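Local atomic coordinates of vacuolar protein sorting protein 36 (Saccharomyces cerevisiae, PDB entry 2CAY), a protein that serves in the yeast ESCRT-II complex of multivesicular-body sorting, its N-terminal PH (GLUE) domain probably binding membrane lipids. Residues W12-P23 with R54-I65. Residues are numbered along the deposited sequence; the frame is centred on the assembly and turned at random.
Sequences WHYVETTSSGQP and RIFLTSQRIIYI
Pro-23 stands on one face of the Phe-56 ring, its CG-CD edge foremost, CG 3.9 Å from the ring centroid and 15° off the normal, a CH-pi contact. In this PH-domain fold, residues 12-23 pack across the antiparallel hairpin of strands 53-58 and 61-66. Beyond the proline, Ile-65 turns its two branches to different partners: CD1 meets Thr-17 CG2 tip to tip at 3.6 Å, while CG2, anti to the backbone N, nestles against the Gly-21 carbonyl. Val-15 CG1 lies 4.0 Å from Ile-63 CG2, the two side chains crossing at about a right angle. At the far end, the His-13 ring and the Arg-61 guanidinium stand edge to edge, their planes only 20° apart. A bend at chi3 (-73°) swings that guanidinium over Ile-63 CD1, and Glu-29 holds its NE in a salt bridge. With an alanine in place of His-13 the ring edge beside Arg-61 CD is gone, and the guanidinium, though still bound to Glu-29, would probably be freer to shift on that flank. At the other end of the hairpin, Phe-56 CZ sits 3.7 Å above the centre of the Arg-54 guanidinium, whose NH2 comes edge-on to 2.9 Å from Gly-21 O.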
# COMPACT_ATOMS: atom_id res chain seq x y z
N TRP A 12 9.11 13.06 -20.74
CA TRP A 12 10.24 13.82 -20.26
C TRP A 12 10.81 14.71 -21.38
O TRP A 12 10.71 14.36 -22.57
CB TRP A 12 11.33 12.89 -19.74
CG TRP A 12 11.09 12.16 -18.37
CD1 TRP A 12 10.69 10.85 -18.20
CD2 TRP A 12 11.32 12.69 -17.04
NE1 TRP A 12 10.63 10.55 -16.86
CE2 TRP A 12 11.00 11.65 -16.12
CE3 TRP A 12 11.73 13.92 -16.54
CZ2 TRP A 12 11.09 11.81 -14.73
CZ3 TRP A 12 11.82 14.10 -15.14
CH2 TRP A 12 11.51 13.03 -14.25
N HIS A 13 11.36 15.86 -21.03
CA HIS A 13 12.05 16.72 -22.02
C HIS A 13 13.48 17.04 -21.55
O HIS A 13 13.80 16.96 -20.36
CB HIS A 13 11.24 17.99 -22.36
CG HIS A 13 10.90 18.84 -21.17
ND1 HIS A 13 11.84 19.60 -20.50
CD2 HIS A 13 9.73 19.03 -20.51
CE1 HIS A 13 11.27 20.21 -19.47
NE2 HIS A 13 9.99 19.89 -19.47
N TYR A 14 14.34 17.39 -22.50
CA TYR A 14 15.72 17.71 -22.17
C TYR A 14 15.75 19.04 -21.39
O TYR A 14 14.95 19.95 -21.68
CB TYR A 14 16.55 17.77 -23.47
CG TYR A 14 17.95 18.28 -23.30
CD1 TYR A 14 18.96 17.47 -22.78
CD2 TYR A 14 18.26 19.60 -23.63
CE1 TYR A 14 20.26 17.97 -22.61
CE2 TYR A 14 19.54 20.10 -23.46
CZ TYR A 14 20.53 19.30 -22.96
OH TYR A 14 21.78 19.84 -22.82
N VAL A 15 16.62 19.12 -20.40
CA VAL A 15 16.81 20.34 -19.58
C VAL A 15 18.30 20.76 -19.65
O VAL A 15 19.18 19.94 -19.43
CB VAL A 15 16.38 20.13 -18.07
CG1 VAL A 15 16.86 21.29 -17.19
CG2 VAL A 15 14.87 20.02 -17.96
N GLU A 16 18.55 22.03 -19.95
CA GLU A 16 19.92 22.56 -19.97
C GLU A 16 20.31 22.96 -18.56
O GLU A 16 19.46 23.45 -17.80
CB GLU A 16 19.99 23.81 -20.86
CG GLU A 16 19.68 23.61 -22.34
CD GLU A 16 19.91 24.90 -23.15
OE1 GLU A 16 20.76 25.71 -22.74
OE2 GLU A 16 19.23 25.13 -24.16
N THR A 17 21.58 22.76 -18.23
CA THR A 17 22.14 23.19 -16.96
C THR A 17 23.47 23.95 -17.14
O THR A 17 24.11 23.88 -18.20
CB THR A 17 22.44 22.00 -16.04
OG1 THR A 17 23.62 21.33 -16.50
CG2 THR A 17 21.27 21.03 -15.98
N THR A 18 23.89 24.66 -16.10
CA THR A 18 25.25 25.18 -16.05
C THR A 18 26.24 24.02 -15.89
O THR A 18 25.88 22.87 -15.61
CB THR A 18 25.42 26.22 -14.92
OG1 THR A 18 25.36 25.54 -13.65
CG2 THR A 18 24.33 27.29 -14.98
N SER A 19 27.52 24.31 -16.10
CA SER A 19 28.56 23.31 -15.89
C SER A 19 28.47 22.69 -14.49
O SER A 19 28.67 21.47 -14.32
CB SER A 19 29.93 23.98 -16.12
OG SER A 19 29.91 25.34 -15.67
N SER A 20 28.14 23.51 -13.50
CA SER A 20 28.05 23.06 -12.11
C SER A 20 26.75 22.29 -11.75
O SER A 20 26.60 21.79 -10.63
CB SER A 20 28.26 24.25 -11.16
OG SER A 20 27.24 25.22 -11.33
N GLY A 21 25.83 22.19 -12.71
CA GLY A 21 24.61 21.39 -12.54
C GLY A 21 23.43 22.18 -12.03
O GLY A 21 22.51 21.62 -11.42
N GLN A 22 23.43 23.49 -12.26
CA GLN A 22 22.30 24.31 -11.94
C GLN A 22 21.37 24.43 -13.17
O GLN A 22 21.82 24.81 -14.25
CB GLN A 22 22.78 25.67 -11.42
CG GLN A 22 21.70 26.54 -10.77
CD GLN A 22 21.04 25.92 -9.50
OE1 GLN A 22 21.71 25.39 -8.59
NE2 GLN A 22 19.71 26.00 -9.44
N PRO A 23 20.08 24.08 -13.01
CA PRO A 23 19.16 24.13 -14.17
C PRO A 23 18.90 25.56 -14.63
O PRO A 23 18.84 26.48 -13.81
CB PRO A 23 17.87 23.48 -13.65
CG PRO A 23 17.94 23.60 -12.15
CD PRO A 23 19.40 23.64 -11.77
N ARG A 54 20.08 15.08 -8.50
CA ARG A 54 19.29 15.95 -7.65
C ARG A 54 17.94 16.13 -8.31
O ARG A 54 17.82 16.14 -9.56
CB ARG A 54 19.97 17.31 -7.47
CG ARG A 54 21.16 17.25 -6.53
CD ARG A 54 21.57 18.67 -6.15
NE ARG A 54 22.06 19.34 -7.34
CZ ARG A 54 22.33 20.64 -7.42
NH1 ARG A 54 22.15 21.44 -6.37
NH2 ARG A 54 22.78 21.13 -8.58
N ILE A 55 16.90 16.26 -7.49
CA ILE A 55 15.57 16.48 -8.01
C ILE A 55 15.13 17.87 -7.56
O ILE A 55 15.33 18.24 -6.40
CB ILE A 55 14.58 15.30 -7.59
CG1 ILE A 55 13.35 15.25 -8.50
CG2 ILE A 55 14.18 15.39 -6.12
CD1 ILE A 55 13.63 14.63 -9.88
N PHE A 56 14.61 18.66 -8.51
CA PHE A 56 14.15 20.03 -8.24
C PHE A 56 12.66 20.10 -8.52
O PHE A 56 12.20 19.65 -9.59
CB PHE A 56 14.79 21.06 -9.20
CG PHE A 56 16.24 21.34 -8.96
CD1 PHE A 56 17.20 20.35 -9.16
CD2 PHE A 56 16.66 22.60 -8.58
CE1 PHE A 56 18.58 20.62 -8.96
CE2 PHE A 56 18.03 22.89 -8.38
CZ PHE A 56 18.98 21.89 -8.58
N LEU A 57 11.92 20.70 -7.61
CA LEU A 57 10.55 21.05 -7.87
C LEU A 57 10.51 22.55 -8.13
O LEU A 57 11.03 23.36 -7.32
CB LEU A 57 9.64 20.71 -6.67
CG LEU A 57 8.18 21.21 -6.80
CD1 LEU A 57 7.43 20.27 -7.77
CD2 LEU A 57 7.54 21.13 -5.40
N THR A 58 9.88 22.93 -9.24
CA THR A 58 9.62 24.34 -9.51
C THR A 58 8.13 24.54 -9.56
O THR A 58 7.33 23.57 -9.53
CB THR A 58 10.27 24.85 -10.85
OG1 THR A 58 9.48 24.40 -11.96
CG2 THR A 58 11.73 24.42 -11.04
N SER A 59 7.74 25.80 -9.66
CA SER A 59 6.38 26.20 -9.91
C SER A 59 5.75 25.55 -11.17
O SER A 59 4.54 25.48 -11.26
CB SER A 59 6.31 27.76 -10.04
OG SER A 59 7.36 28.29 -10.86
N GLN A 60 6.55 25.07 -12.11
CA GLN A 60 6.04 24.54 -13.37
C GLN A 60 6.42 23.10 -13.64
O GLN A 60 5.76 22.45 -14.43
CB GLN A 60 6.61 25.36 -14.54
CG GLN A 60 6.23 26.84 -14.51
CD GLN A 60 6.79 27.59 -15.70
OE1 GLN A 60 7.12 27.00 -16.71
NE2 GLN A 60 6.90 28.92 -15.57
N ARG A 61 7.53 22.64 -13.06
CA ARG A 61 8.16 21.38 -13.49
C ARG A 61 8.74 20.57 -12.34
O ARG A 61 9.04 21.12 -11.28
CB ARG A 61 9.31 21.65 -14.49
CG ARG A 61 8.81 22.21 -15.85
CD ARG A 61 9.93 22.24 -16.89
NE ARG A 61 10.89 23.31 -16.62
CZ ARG A 61 12.01 23.49 -17.31
NH1 ARG A 61 12.33 22.66 -18.31
NH2 ARG A 61 12.83 24.49 -17.01
N ILE A 62 8.96 19.28 -12.59
CA ILE A 62 9.89 18.48 -11.81
C ILE A 62 11.10 18.25 -12.70
O ILE A 62 10.96 17.84 -13.87
CB ILE A 62 9.27 17.11 -11.38
CG1 ILE A 62 8.16 17.33 -10.33
CG2 ILE A 62 10.37 16.17 -10.85
CD1 ILE A 62 7.05 16.18 -10.28
N ILE A 63 12.28 18.51 -12.17
CA ILE A 63 13.50 18.45 -12.95
C ILE A 63 14.51 17.53 -12.33
O ILE A 63 14.83 17.64 -11.16
CB ILE A 63 14.11 19.86 -13.10
CG1 ILE A 63 13.17 20.79 -13.90
CG2 ILE A 63 15.55 19.78 -13.72
CD1 ILE A 63 13.56 22.28 -13.79
N TYR A 64 15.02 16.60 -13.12
CA TYR A 64 16.09 15.71 -12.67
C TYR A 64 17.43 16.19 -13.22
O TYR A 64 17.59 16.28 -14.45
CB TYR A 64 15.79 14.27 -13.12
CG TYR A 64 16.95 13.31 -12.96
CD1 TYR A 64 17.12 12.56 -11.77
CD2 TYR A 64 17.88 13.15 -13.99
CE1 TYR A 64 18.20 11.70 -11.63
CE2 TYR A 64 18.96 12.28 -13.85
CZ TYR A 64 19.10 11.57 -12.67
OH TYR A 64 20.17 10.73 -12.54
N ILE A 65 18.38 16.47 -12.32
CA ILE A 65 19.75 16.89 -12.70
C ILE A 65 20.73 15.75 -12.43
O ILE A 65 21.05 15.44 -11.27
CB ILE A 65 20.23 18.19 -11.95
CG1 ILE A 65 19.25 19.36 -12.14
CG2 ILE A 65 21.66 18.56 -12.37
CD1 ILE A 65 18.95 19.74 -13.61